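Local coordinates for SnoN,Epimerase SnoN (Streptomyces nogalater, PDB 5EP9), which acts as a non-heme iron, alpha-ketoglutarate-dependent epimerase in nogalamycin biosynthesis, at residues Asp95-Leu100 with Leu123-Lys128; Arg119-Glu124 with Ala147-Thr152; Thr174-Ser179 with Gly194-Pro199; Ala248-Thr253 with Asp259-Thr264. All coordinates share one frame; numbering follows the deposited sequence.

Interaction 1: residues Asp95-Leu100 with Leu123-Lys128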
loop_
_atom_site.group_PDB
_atom_site.type_symbol
_atom_site.label_atom_id
_atom_site.label_comp_id
_atom_site.label_asym_id
_atom_site.label_seq_id
_atom_site.Cartn_x
_atom_site.Cartn_y
_atom_site.Cartn_z
ATOM N N ASP A 95 -14.997 -10.133 -2.473
ATOM C CA ASP A 95 -15.744 -8.904 -2.726
ATOM C C ASP A 95 -15.458 -7.850 -1.518
ATOM O O ASP A 95 -15.497 -6.658 -1.757
ATOM C CB ASP A 95 -17.224 -9.202 -2.848
ATOM C CG ASP A 95 -17.496 -10.061 -4.163
ATOM O OD1 ASP A 95 -16.587 -10.045 -5.031
ATOM O OD2 ASP A 95 -18.556 -10.702 -4.339
ATOM N N THR A 96 -15.401 -8.343 -0.291
ATOM C CA THR A 96 -15.454 -7.550 0.840
ATOM C C THR A 96 -14.072 -6.715 0.794
ATOM O O THR A 96 -14.086 -5.513 0.830
ATOM C CB THR A 96 -15.585 -8.394 2.124
ATOM O OG1 THR A 96 -16.900 -8.932 2.206
ATOM C CG2 THR A 96 -15.364 -7.536 3.357
ATOM N N MET A 97 -13.000 -7.396 0.487
ATOM C CA MET A 97 -11.820 -6.729 0.192
ATOM C C MET A 97 -11.817 -5.803 -1.051
ATOM O O MET A 97 -11.200 -4.718 -1.021
ATOM C CB MET A 97 -10.591 -7.711 0.181
ATOM C CG MET A 97 -10.327 -8.336 1.541
ATOM S SD MET A 97 -10.094 -7.008 2.762
ATOM C CE MET A 97 -10.121 -7.919 4.261
ATOM N N ARG A 98 -12.536 -6.163 -2.076
ATOM C CA ARG A 98 -12.684 -5.246 -3.162
ATOM C C ARG A 98 -13.414 -3.997 -2.740
ATOM O O ARG A 98 -13.115 -2.916 -3.307
ATOM C CB ARG A 98 -13.379 -5.894 -4.401
ATOM C CG ARG A 98 -13.153 -5.126 -5.725
ATOM C CD ARG A 98 -13.853 -5.858 -6.879
ATOM N NE ARG A 98 -13.443 -5.395 -8.223
ATOM C CZ ARG A 98 -13.861 -4.268 -8.821
ATOM N NH1 ARG A 98 -14.662 -3.414 -8.180
ATOM N NH2 ARG A 98 -13.515 -3.980 -10.087
ATOM N N ARG A 99 -14.429 -4.135 -1.881
ATOM C CA ARG A 99 -15.123 -2.919 -1.409
ATOM C C ARG A 99 -14.156 -2.029 -0.645
ATOM O O ARG A 99 -14.220 -0.814 -0.711
ATOM C CB ARG A 99 -16.361 -3.186 -0.548
ATOM C CG ARG A 99 -17.537 -3.696 -1.411
ATOM C CD ARG A 99 -18.870 -3.813 -0.683
ATOM N NE ARG A 99 -19.052 -5.144 -0.156
ATOM C CZ ARG A 99 -18.750 -5.525 1.075
ATOM N NH1 ARG A 99 -18.206 -4.667 1.976
ATOM N NH2 ARG A 99 -18.967 -6.815 1.381
ATOM N N LEU A 100 -13.283 -2.630 0.123
ATOM C CA LEU A 100 -12.263 -1.813 0.836
ATOM C C LEU A 100 -11.282 -1.127 -0.143
ATOM O O LEU A 100 -10.884 0.025 0.050
ATOM C CB LEU A 100 -11.535 -2.633 1.922
ATOM C CG LEU A 100 -10.436 -1.964 2.690
ATOM C CD1 LEU A 100 -10.898 -0.708 3.399
ATOM C CD2 LEU A 100 -9.861 -2.970 3.648
ATOM N N LEU A 123 -4.859 -4.963 -3.919
ATOM C CA LEU A 123 -4.946 -4.900 -2.473
ATOM C C LEU A 123 -4.340 -6.137 -1.868
ATOM O O LEU A 123 -4.668 -7.250 -2.284
ATOM C CB LEU A 123 -6.347 -4.704 -2.000
ATOM C CG LEU A 123 -6.516 -4.532 -0.456
ATOM C CD1 LEU A 123 -7.613 -3.571 -0.095
ATOM C CD2 LEU A 123 -6.733 -5.856 0.275
ATOM N N GLU A 124 -3.530 -5.938 -0.842
ATOM C CA GLU A 124 -3.053 -7.077 0.004
ATOM C C GLU A 124 -3.507 -7.025 1.441
ATOM O O GLU A 124 -3.640 -5.959 1.991
ATOM C CB GLU A 124 -1.540 -7.164 -0.061
ATOM C CG GLU A 124 -1.030 -7.528 -1.466
ATOM C CD GLU A 124 0.533 -7.376 -1.597
ATOM O OE1 GLU A 124 1.178 -6.746 -0.725
ATOM O OE2 GLU A 124 1.118 -7.965 -2.511
ATOM N N VAL A 125 -3.711 -8.178 2.069
ATOM C CA VAL A 125 -3.987 -8.240 3.473
ATOM C C VAL A 125 -2.689 -8.579 4.177
ATOM O O VAL A 125 -2.135 -9.606 3.865
ATOM C CB VAL A 125 -5.029 -9.320 3.780
ATOM C CG1 VAL A 125 -5.292 -9.469 5.264
ATOM C CG2 VAL A 125 -6.346 -9.035 3.076
ATOM N N LEU A 126 -2.279 -7.796 5.185
ATOM C CA LEU A 126 -0.968 -7.987 5.798
ATOM C C LEU A 126 -1.095 -8.427 7.230
ATOM O O LEU A 126 -1.880 -7.886 7.955
ATOM C CB LEU A 126 -0.094 -6.738 5.726
ATOM C CG LEU A 126 -0.012 -6.064 4.370
ATOM C CD1 LEU A 126 0.869 -4.817 4.474
ATOM C CD2 LEU A 126 0.558 -6.973 3.325
ATOM N N LEU A 127 -0.287 -9.405 7.601
ATOM C CA LEU A 127 -0.188 -9.912 8.961
ATOM C C LEU A 127 1.291 -9.978 9.434
ATOM O O LEU A 127 2.108 -10.617 8.807
ATOM C CB LEU A 127 -0.737 -11.321 8.992
ATOM C CG LEU A 127 -0.555 -12.142 10.264
ATOM C CD1 LEU A 127 -1.308 -11.524 11.428
ATOM C CD2 LEU A 127 -0.993 -13.593 10.038
ATOM N N LYS A 128 1.564 -9.330 10.539
ATOM C CA LYS A 128 2.751 -9.589 11.347
ATOM C C LYS A 128 2.385 -10.062 12.689
ATOM O O LYS A 128 1.638 -9.433 13.402
ATOM C CB LYS A 128 3.623 -8.342 11.608
ATOM C CG LYS A 128 4.420 -7.840 10.492
ATOM C CD LYS A 128 5.426 -6.798 11.080
ATOM C CE LYS A 128 6.133 -6.047 9.969
ATOM N NZ LYS A 128 7.417 -6.659 9.592
#
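Met97 of helix 95-100 lies over Leu123 of strand 123-128, where the two backbones come nearest, and the segment axes pass 9.3 Å apart with their directions at 108°. Both segments belong to the first SnoN part of the fused construct. The contact is apolar and buried. Leu123 rises from the strand into the angle between Met97 and Leu100, with its CG anti to the backbone N (chi1 -176°). One methyl, Leu123 CD2, lies 4.3 Å from Met97 CB. The other, Leu123 CD1, is 3.9 Å from Met97 O and 4.3 Å from Leu100 CG. One leucine thus meets two residues on the same side of the helix, a turn apart.

Further along the strand, Val125 meets the end of the methionine. The Met97 chain bends at chi2 (-56°) and then runs extended to its methyl. This brings Met97 CE to 4.1 Å from Val125 CG2, and the two side chains cross at about a right angle. Helix 54-70 adds to this layer: Glu63 and Leu67 touch Met97, and Ala64 touches Val125. Leu100 also reaches Thr239 of strand 236-245, in the second SnoN part.

Leu126 and Lys128 take no part in the helix packing and instead touch the bound 2-oxoglutarate. Lys128 NZ is held by Val83 O, Val137 O and Thr139 OG1. The strand thus carries the helix layer at one end and part of the cosubstrate pocket at the other. Helices packed on the larger sheet of a double-stranded beta-helix are characteristic of the PhyH family of the cupin clan.

Interaction 2: residues Arg119-Glu124 with Ala147-Thr152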
loop_
_atom_site.group_PDB
_atom_site.type_symbol
_atom_site.label_atom_id
_atom_site.label_comp_id
_atom_site.label_asym_id
_atom_site.label_seq_id
_atom_site.Cartn_x
_atom_site.Cartn_y
_atom_site.Cartn_z
ATOM N N ARG A 119 -6.553 4.287 -10.857
ATOM C CA ARG A 119 -7.026 2.917 -10.902
ATOM C C ARG A 119 -6.443 2.110 -9.765
ATOM O O ARG A 119 -5.373 2.419 -9.230
ATOM C CB ARG A 119 -6.604 2.227 -12.197
ATOM C CG ARG A 119 -7.291 2.711 -13.432
ATOM C CD ARG A 119 -6.604 2.231 -14.709
ATOM N NE ARG A 119 -7.278 2.755 -15.883
ATOM C CZ ARG A 119 -8.493 2.339 -16.308
ATOM N NH1 ARG A 119 -9.128 1.315 -15.758
ATOM N NH2 ARG A 119 -9.052 2.925 -17.318
ATOM N N LEU A 120 -7.176 1.076 -9.383
ATOM C CA LEU A 120 -6.672 0.115 -8.408
ATOM C C LEU A 120 -5.751 -0.833 -9.149
ATOM O O LEU A 120 -6.102 -1.346 -10.180
ATOM C CB LEU A 120 -7.799 -0.674 -7.774
ATOM C CG LEU A 120 -7.433 -1.902 -6.937
ATOM C CD1 LEU A 120 -6.726 -1.497 -5.659
ATOM C CD2 LEU A 120 -8.682 -2.725 -6.576
ATOM N N PHE A 121 -4.578 -1.108 -8.521
ATOM C CA PHE A 121 -3.620 -2.106 -9.024
ATOM C C PHE A 121 -3.707 -3.389 -8.265
ATOM O O PHE A 121 -3.800 -4.486 -8.825
ATOM C CB PHE A 121 -2.151 -1.578 -8.974
ATOM C CG PHE A 121 -1.138 -2.612 -9.388
ATOM C CD1 PHE A 121 -1.132 -3.117 -10.670
ATOM C CD2 PHE A 121 -0.157 -3.029 -8.514
ATOM C CE1 PHE A 121 -0.202 -4.038 -11.059
ATOM C CE2 PHE A 121 0.793 -3.967 -8.886
ATOM C CZ PHE A 121 0.751 -4.479 -10.155
ATOM N N LYS A 122 -3.668 -3.255 -6.970
ATOM C CA LYS A 122 -3.912 -4.434 -6.076
ATOM C C LYS A 122 -4.179 -4.056 -4.625
ATOM O O LYS A 122 -3.820 -2.935 -4.167
ATOM C CB LYS A 122 -2.717 -5.377 -6.090
ATOM C CG LYS A 122 -1.539 -4.724 -5.417
ATOM C CD LYS A 122 -0.326 -5.620 -5.421
ATOM C CE LYS A 122 0.703 -4.782 -4.753
ATOM N NZ LYS A 122 1.891 -5.590 -4.565
ATOM N N LEU A 123 -4.859 -4.963 -3.919
ATOM C CA LEU A 123 -4.946 -4.900 -2.473
ATOM C C LEU A 123 -4.340 -6.137 -1.868
ATOM O O LEU A 123 -4.668 -7.250 -2.284
ATOM C CB LEU A 123 -6.347 -4.704 -2.000
ATOM C CG LEU A 123 -6.516 -4.532 -0.456
ATOM C CD1 LEU A 123 -7.613 -3.571 -0.095
ATOM C CD2 LEU A 123 -6.733 -5.856 0.275
ATOM N N GLU A 124 -3.530 -5.938 -0.842
ATOM C CA GLU A 124 -3.053 -7.077 0.004
ATOM C C GLU A 124 -3.507 -7.025 1.441
ATOM O O GLU A 124 -3.640 -5.959 1.991
ATOM C CB GLU A 124 -1.540 -7.164 -0.061
ATOM C CG GLU A 124 -1.030 -7.528 -1.466
ATOM C CD GLU A 124 0.533 -7.376 -1.597
ATOM O OE1 GLU A 124 1.178 -6.746 -0.725
ATOM O OE2 GLU A 124 1.118 -7.965 -2.511
ATOM N N ALA A 147 9.349 -2.112 -7.791
ATOM C CA ALA A 147 8.686 -3.377 -7.876
ATOM C C ALA A 147 7.331 -3.355 -8.630
ATOM O O ALA A 147 6.638 -4.388 -8.712
ATOM C CB ALA A 147 8.456 -3.887 -6.452
ATOM N N PHE A 148 6.931 -2.164 -9.067
ATOM C CA PHE A 148 5.644 -1.947 -9.782
ATOM C C PHE A 148 5.856 -2.103 -11.307
ATOM O O PHE A 148 6.605 -1.337 -11.921
ATOM C CB PHE A 148 5.042 -0.579 -9.465
ATOM C CG PHE A 148 4.591 -0.392 -8.043
ATOM C CD1 PHE A 148 4.251 -1.475 -7.214
ATOM C CD2 PHE A 148 4.480 0.866 -7.517
ATOM C CE1 PHE A 148 3.787 -1.296 -5.920
ATOM C CE2 PHE A 148 4.010 1.039 -6.256
ATOM C CZ PHE A 148 3.663 -0.035 -5.460
ATOM N N PRO A 149 5.281 -3.150 -11.910
ATOM C CA PRO A 149 5.403 -3.355 -13.318
ATOM C C PRO A 149 4.418 -2.515 -14.167
ATOM O O PRO A 149 3.714 -3.026 -15.038
ATOM C CB PRO A 149 5.077 -4.857 -13.460
ATOM C CG PRO A 149 3.929 -5.011 -12.507
ATOM C CD PRO A 149 4.324 -4.124 -11.332
ATOM N N PHE A 150 4.440 -1.210 -13.955
ATOM C CA PHE A 150 3.691 -0.326 -14.824
ATOM C C PHE A 150 4.444 1.003 -15.010
ATOM O O PHE A 150 5.291 1.411 -14.206
ATOM C CB PHE A 150 2.255 -0.164 -14.330
ATOM C CG PHE A 150 2.105 0.163 -12.862
ATOM C CD1 PHE A 150 2.153 1.479 -12.455
ATOM C CD2 PHE A 150 1.854 -0.811 -11.926
ATOM C CE1 PHE A 150 1.986 1.846 -11.144
ATOM C CE2 PHE A 150 1.714 -0.474 -10.614
ATOM C CZ PHE A 150 1.774 0.848 -10.210
ATOM N N SER A 151 4.027 1.683 -16.044
ATOM C CA SER A 151 4.690 2.866 -16.610
ATOM C C SER A 151 4.717 4.049 -15.664
ATOM O O SER A 151 5.638 4.801 -15.674
ATOM C CB SER A 151 3.977 3.241 -17.967
ATOM O OG SER A 151 2.589 3.525 -17.751
ATOM N N THR A 152 3.714 4.152 -14.785
ATOM C CA THR A 152 3.601 5.286 -13.858
ATOM C C THR A 152 3.971 4.938 -12.423
ATOM O O THR A 152 3.516 5.532 -11.488
ATOM C CB THR A 152 2.188 5.852 -13.895
ATOM O OG1 THR A 152 1.263 4.814 -13.562
ATOM C CG2 THR A 152 1.872 6.382 -15.298
#
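Phe121 and Phe150 form an edge-to-face aromatic pair. The edge of Phe150 points at the face of Phe121, with ring centroids 4.9 Å apart and planes at 61°. Phe150 CE2 sits over the middle of the Phe121 ring, 3.8 Å from Phe121 CG. Phe121 swings its ring toward the loop because CG is anti to the backbone N (chi1 176°). Pro149 meets the far end of that ring, with Pro149 CD 3.8 Å from Phe121 CZ. Phe148 CB rests on one face of the Phe150 ring.

Both backbones are irregular here. Phe121 and Lys122 form a classic beta bulge opposite Val242. Pro149 is the centre of an inverse gamma turn, closed by a weak bond from Phe150 N to Phe148 O. Met244 of strand 236-245, in the second SnoN part, touches both rings of the pair; the two segments themselves lie in the first part. With an alanine at Phe121, Phe150 would probably lose the ring face beneath its edge and be freer to turn, and Pro149 would lose an apolar neighbour.

The contact joins strand 119-124 to the loop between strands 139-142 and 157-162. It is buried and made wholly of carbon, so its cohesion comes from dispersion, burial of apolar surface and the weak attraction of C-H groups to an aromatic face.

Interaction 3: residues Thr174-Ser179 with Gly194-Pro199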
loop_
_atom_site.group_PDB
_atom_site.type_symbol
_atom_site.label_atom_id
_atom_site.label_comp_id
_atom_site.label_asym_id
_atom_site.label_seq_id
_atom_site.Cartn_x
_atom_site.Cartn_y
_atom_site.Cartn_z
ATOM N N THR A 174 7.551 3.512 9.572
ATOM C CA THR A 174 8.426 4.688 9.607
ATOM C C THR A 174 8.648 5.148 8.182
ATOM O O THR A 174 8.851 4.333 7.294
ATOM C CB THR A 174 9.745 4.310 10.263
ATOM O OG1 THR A 174 9.456 3.940 11.619
ATOM C CG2 THR A 174 10.802 5.442 10.236
ATOM N N PHE A 175 8.618 6.464 7.981
ATOM C CA PHE A 175 8.789 7.063 6.700
ATOM C C PHE A 175 9.926 8.062 6.733
ATOM O O PHE A 175 10.224 8.646 7.800
ATOM C CB PHE A 175 7.515 7.829 6.288
ATOM C CG PHE A 175 6.274 6.987 6.281
ATOM C CD1 PHE A 175 5.896 6.280 5.180
ATOM C CD2 PHE A 175 5.484 6.952 7.373
ATOM C CE1 PHE A 175 4.692 5.497 5.170
ATOM C CE2 PHE A 175 4.322 6.186 7.403
ATOM C CZ PHE A 175 3.927 5.458 6.271
ATOM N N VAL A 176 10.606 8.271 5.604
ATOM C CA VAL A 176 11.703 9.327 5.563
ATOM C C VAL A 176 11.173 10.491 4.789
ATOM O O VAL A 176 11.031 10.408 3.564
ATOM C CB VAL A 176 12.928 8.802 4.867
ATOM C CG1 VAL A 176 13.998 9.865 4.854
ATOM C CG2 VAL A 176 13.474 7.568 5.560
ATOM N N PRO A 177 10.799 11.573 5.469
ATOM C CA PRO A 177 10.046 12.596 4.767
ATOM C C PRO A 177 10.917 13.240 3.733
ATOM O O PRO A 177 12.132 13.470 3.996
ATOM C CB PRO A 177 9.612 13.613 5.857
ATOM C CG PRO A 177 10.220 13.134 7.094
ATOM C CD PRO A 177 10.646 11.704 6.934
ATOM N N GLY A 178 10.324 13.585 2.587
ATOM C CA GLY A 178 11.118 14.193 1.494
ATOM C C GLY A 178 11.902 13.201 0.656
ATOM O O GLY A 178 12.474 13.581 -0.357
ATOM N N SER A 179 11.978 11.942 1.059
ATOM C CA SER A 179 12.839 10.976 0.355
ATOM C C SER A 179 12.307 10.641 -1.051
ATOM O O SER A 179 13.022 10.227 -1.938
ATOM C CB SER A 179 12.974 9.689 1.165
ATOM O OG SER A 179 11.660 9.110 1.418
ATOM N N GLY A 194 17.698 0.175 -3.213
ATOM C CA GLY A 194 18.606 1.308 -2.936
ATOM C C GLY A 194 18.226 2.391 -1.908
ATOM O O GLY A 194 18.748 3.523 -1.970
ATOM N N ALA A 195 17.408 2.040 -0.910
ATOM C CA ALA A 195 17.221 2.888 0.258
ATOM C C ALA A 195 18.532 3.148 1.014
ATOM O O ALA A 195 19.354 2.253 1.281
ATOM C CB ALA A 195 16.238 2.290 1.222
ATOM N N PHE A 196 18.653 4.405 1.417
ATOM C CA PHE A 196 19.836 4.927 2.184
ATOM C C PHE A 196 21.131 4.839 1.437
ATOM O O PHE A 196 22.134 4.750 2.054
ATOM C CB PHE A 196 19.924 4.342 3.620
ATOM C CG PHE A 196 18.727 4.664 4.450
ATOM C CD1 PHE A 196 18.388 5.986 4.701
ATOM C CD2 PHE A 196 17.891 3.679 4.932
ATOM C CE1 PHE A 196 17.245 6.303 5.432
ATOM C CE2 PHE A 196 16.751 3.995 5.672
ATOM C CZ PHE A 196 16.413 5.308 5.900
ATOM N N THR A 197 21.092 4.871 0.097
ATOM C CA THR A 197 22.355 4.856 -0.751
ATOM C C THR A 197 22.676 6.216 -1.374
ATOM O O THR A 197 23.693 6.402 -1.841
ATOM C CB THR A 197 22.275 3.834 -1.935
ATOM O OG1 THR A 197 21.186 4.171 -2.855
ATOM C CG2 THR A 197 22.097 2.366 -1.411
ATOM N N ARG A 198 21.769 7.159 -1.406
ATOM C CA ARG A 198 22.026 8.446 -2.002
ATOM C C ARG A 198 22.751 9.347 -1.011
ATOM O O ARG A 198 22.687 9.140 0.195
ATOM C CB ARG A 198 20.738 9.045 -2.475
ATOM C CG ARG A 198 20.269 8.227 -3.632
ATOM C CD ARG A 198 18.815 8.266 -3.788
ATOM N NE ARG A 198 18.082 7.553 -2.751
ATOM C CZ ARG A 198 16.767 7.400 -2.784
ATOM N NH1 ARG A 198 16.066 7.816 -3.854
ATOM N NH2 ARG A 198 16.134 6.791 -1.774
ATOM N N PRO A 199 23.526 10.310 -1.534
ATOM C CA PRO A 199 24.412 11.069 -0.622
ATOM C C PRO A 199 23.579 11.959 0.302
ATOM O O PRO A 199 22.532 12.482 -0.096
ATOM C CB PRO A 199 25.324 11.855 -1.582
ATOM C CG PRO A 199 24.857 11.518 -3.002
ATOM C CD PRO A 199 23.587 10.787 -2.934
HETATM O O HOH W 1 13.433 7.167 -2.978
#
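Val176 and Phe196 touch where two type II beta turns meet, one from Val176 to Ser179 and the other from Gly194 to Thr197. Both lie in the first SnoN part. The side chains come from opposite directions, and Val176 CG2 stops 3.7 Å from Phe196 CZ. Phe196 CE1 is a little farther from the same methyl. Beside this apolar contact a water joins the segments. It donates to Ser179 O and accepts from Arg198 NH1 at 2.8 Å, lying in the guanidinium plane at its edge. Arg198 NH1 itself is 4.3 Å from Ser179 O, so the water fills the step between them.

Other residues fix the arginine. Its NE makes a salt bridge with Glu201 OE1, while NH1 also bonds to Pro183 O. Glu201 OE2 takes the backbone N of Phe196, so one carboxylate holds both contact residues of this loop. Pro141 of strand 139-142 packs on Phe196. Strand 173-175 leads into the Val176 turn and pairs with strand 225-227, in the second SnoN part, which carries the iron ligand His225. Within the turn from Val176 to Ser179, Val176 O accepts from Ser179 N and from Ser179 OG, the latter at 2.6 Å and in the carbonyl plane.

Interaction 4: residues Ala248-Thr253 with Asp259-Thr264; sequences AAYRPT and DDLPGT
Asp259 and Thr253 are brought together by their first torsions. Asp259 CG stands anti to its own carbonyl carbon (chi1 -67°), which sends the carboxylate toward Thr253. Thr253 OG1 lies between its backbone N and carbonyl carbon (chi1 62°), so hydroxyl and backbone N-H can converge on one oxygen. Asp259 OD1 accepts both. Thr253 N donates at 2.8 Å from the syn side with an N-H...O angle of 150°. Thr253 OG1 donates at 2.6 Å from the opposite face of the carboxylate plane. Asp259 OD2 takes Gly254 N and has Pro252 CB 3.4 Å away. These N-H and O-H groups would probably stabilise the charged carboxylate.

The segments flank the short helix 256-259 in the second SnoN part of the construct. Asp259 is its last residue, and its side chain reaches back to the residues before the helix, so it bridges the two ends of the helical span. Thr253 OG1 also bonds to Ile255 N, so the same hydroxyl links the aspartate to the start of that helix.

Tyr250 grips the backbone of Asp259. Its OH donates to Asp259 O at 2.7 Å, with the acceptor at the ring edge near the ring plane. The ring and the carboxylate stand nearly perpendicular. An asparagine in place of Asp259 would probably weaken the pairing with Thr253 and leave the N-H of Gly254 or of Thr253 without an acceptor. Leu261 slides past Tyr250 in the opposite direction, placing Leu261 CD1 4.0 Å from Tyr250 CE1. Beyond it, Thr264 OG1 donates to Leu261 O at 2.8 Å.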
loop_
_atom_site.group_PDB
_atom_site.type_symbol
_atom_site.label_atom_id
_atom_site.label_comp_id
_atom_site.label_asym_id
_atom_site.label_seq_id
_atom_site.Cartn_x
_atom_site.Cartn_y
_atom_site.Cartn_z
ATOM N N ALA A 248 -1.902 4.308 -16.647
ATOM C CA ALA A 248 -0.898 3.289 -16.494
ATOM C C ALA A 248 -0.926 2.216 -17.575
ATOM O O ALA A 248 -1.958 1.683 -17.892
ATOM C CB ALA A 248 -1.027 2.622 -15.153
ATOM N N ALA A 249 0.270 1.905 -18.042
ATOM C CA ALA A 249 0.526 0.812 -18.932
ATOM C C ALA A 249 1.513 -0.185 -18.395
ATOM O O ALA A 249 2.403 0.158 -17.648
ATOM C CB ALA A 249 0.966 1.298 -20.368
ATOM N N TYR A 250 1.357 -1.429 -18.885
ATOM C CA TYR A 250 2.205 -2.523 -18.426
ATOM C C TYR A 250 3.683 -2.227 -18.767
ATOM O O TYR A 250 3.994 -1.907 -19.906
ATOM C CB TYR A 250 1.788 -3.866 -19.034
ATOM C CG TYR A 250 2.564 -5.054 -18.472
ATOM C CD1 TYR A 250 2.436 -5.433 -17.143
ATOM C CD2 TYR A 250 3.366 -5.843 -19.294
ATOM C CE1 TYR A 250 3.120 -6.522 -16.634
ATOM C CE2 TYR A 250 4.049 -6.957 -18.803
ATOM C CZ TYR A 250 3.934 -7.270 -17.475
ATOM O OH TYR A 250 4.570 -8.338 -16.965
ATOM N N ARG A 251 4.532 -2.437 -17.794
ATOM C CA ARG A 251 5.976 -2.296 -17.979
ATOM C C ARG A 251 6.724 -3.302 -17.142
ATOM O O ARG A 251 6.861 -3.097 -15.947
ATOM C CB ARG A 251 6.435 -0.856 -17.612
ATOM C CG ARG A 251 7.860 -0.549 -18.122
ATOM C CD ARG A 251 8.386 0.841 -17.768
ATOM N NE ARG A 251 8.397 1.062 -16.348
ATOM C CZ ARG A 251 8.522 2.260 -15.747
ATOM N NH1 ARG A 251 8.652 3.386 -16.453
ATOM N NH2 ARG A 251 8.566 2.330 -14.414
ATOM N N PRO A 252 7.213 -4.395 -17.732
ATOM C CA PRO A 252 7.859 -5.410 -16.907
ATOM C C PRO A 252 9.108 -4.895 -16.159
ATOM O O PRO A 252 9.843 -4.096 -16.675
ATOM C CB PRO A 252 8.288 -6.484 -17.895
ATOM C CG PRO A 252 7.682 -6.164 -19.201
ATOM C CD PRO A 252 7.279 -4.722 -19.150
ATOM N N THR A 253 9.226 -5.280 -14.915
ATOM C CA THR A 253 10.439 -5.020 -14.118
ATOM C C THR A 253 11.558 -5.946 -14.515
ATOM O O THR A 253 12.705 -5.661 -14.271
ATOM C CB THR A 253 10.234 -5.297 -12.634
ATOM O OG1 THR A 253 9.913 -6.698 -12.454
ATOM C CG2 THR A 253 9.092 -4.499 -12.085
ATOM N N ASP A 259 6.248 -9.435 -12.282
ATOM C CA ASP A 259 5.681 -9.170 -13.620
ATOM C C ASP A 259 4.422 -9.960 -13.925
ATOM O O ASP A 259 3.671 -9.580 -14.781
ATOM C CB ASP A 259 6.766 -9.381 -14.672
ATOM C CG ASP A 259 7.879 -8.339 -14.549
ATOM O OD1 ASP A 259 7.720 -7.384 -13.757
ATOM O OD2 ASP A 259 8.890 -8.447 -15.236
ATOM N N ASP A 260 4.235 -11.062 -13.215
ATOM C CA ASP A 260 3.162 -12.050 -13.475
ATOM C C ASP A 260 1.930 -11.612 -12.732
ATOM O O ASP A 260 1.890 -11.680 -11.543
ATOM C CB ASP A 260 3.603 -13.427 -12.998
ATOM C CG ASP A 260 2.591 -14.500 -13.245
ATOM O OD1 ASP A 260 2.018 -14.568 -14.355
ATOM O OD2 ASP A 260 2.388 -15.344 -12.329
ATOM N N LEU A 261 0.989 -11.028 -13.428
ATOM C CA LEU A 261 -0.157 -10.409 -12.779
ATOM C C LEU A 261 -1.280 -11.421 -12.925
ATOM O O LEU A 261 -1.705 -11.741 -14.042
ATOM C CB LEU A 261 -0.544 -9.113 -13.442
ATOM C CG LEU A 261 0.534 -8.065 -13.466
ATOM C CD1 LEU A 261 0.019 -6.772 -14.105
ATOM C CD2 LEU A 261 1.038 -7.800 -12.064
ATOM N N PRO A 262 -1.804 -11.918 -11.800
ATOM C CA PRO A 262 -2.944 -12.832 -11.901
ATOM C C PRO A 262 -4.223 -12.086 -12.314
ATOM O O PRO A 262 -4.343 -10.863 -12.170
ATOM C CB PRO A 262 -3.092 -13.365 -10.481
ATOM C CG PRO A 262 -2.534 -12.312 -9.645
ATOM C CD PRO A 262 -1.420 -11.650 -10.405
ATOM N N GLY A 263 -5.124 -12.863 -12.890
ATOM C CA GLY A 263 -6.464 -12.402 -13.303
ATOM C C GLY A 263 -6.463 -11.507 -14.529
ATOM O O GLY A 263 -7.333 -10.658 -14.651
ATOM N N THR A 264 -5.467 -11.667 -15.399
ATOM C CA THR A 264 -5.278 -10.802 -16.583
ATOM C C THR A 264 -5.315 -11.575 -17.863
ATOM O O THR A 264 -4.746 -11.116 -18.830
ATOM C CB THR A 264 -3.940 -10.012 -16.561
ATOM O OG1 THR A 264 -2.813 -10.898 -16.427
ATOM C CG2 THR A 264 -3.902 -9.030 -15.395
#

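In the fold
From the N terminus, interaction 1 comes first and closes the loop through helix 104-114 onto strand 118-128. Interaction 2 opens on that same strand, sharing Leu123 and Glu124, so the two spans overlap without nesting. It ties the strand to the loop after strand 139-142. Interaction 3 follows in series and closes the partly unmodelled loop after strand 173-175, in the smaller sheet, about 27 Å from interaction 1 between centres. Interaction 4 comes last, closing the short loop that holds helix 256-259. It touches interaction 2 through probable hydrogen bonds, Ser151 N to Ala249 O and Pro149 O to Arg251 N. These join the two SnoN parts of the construct.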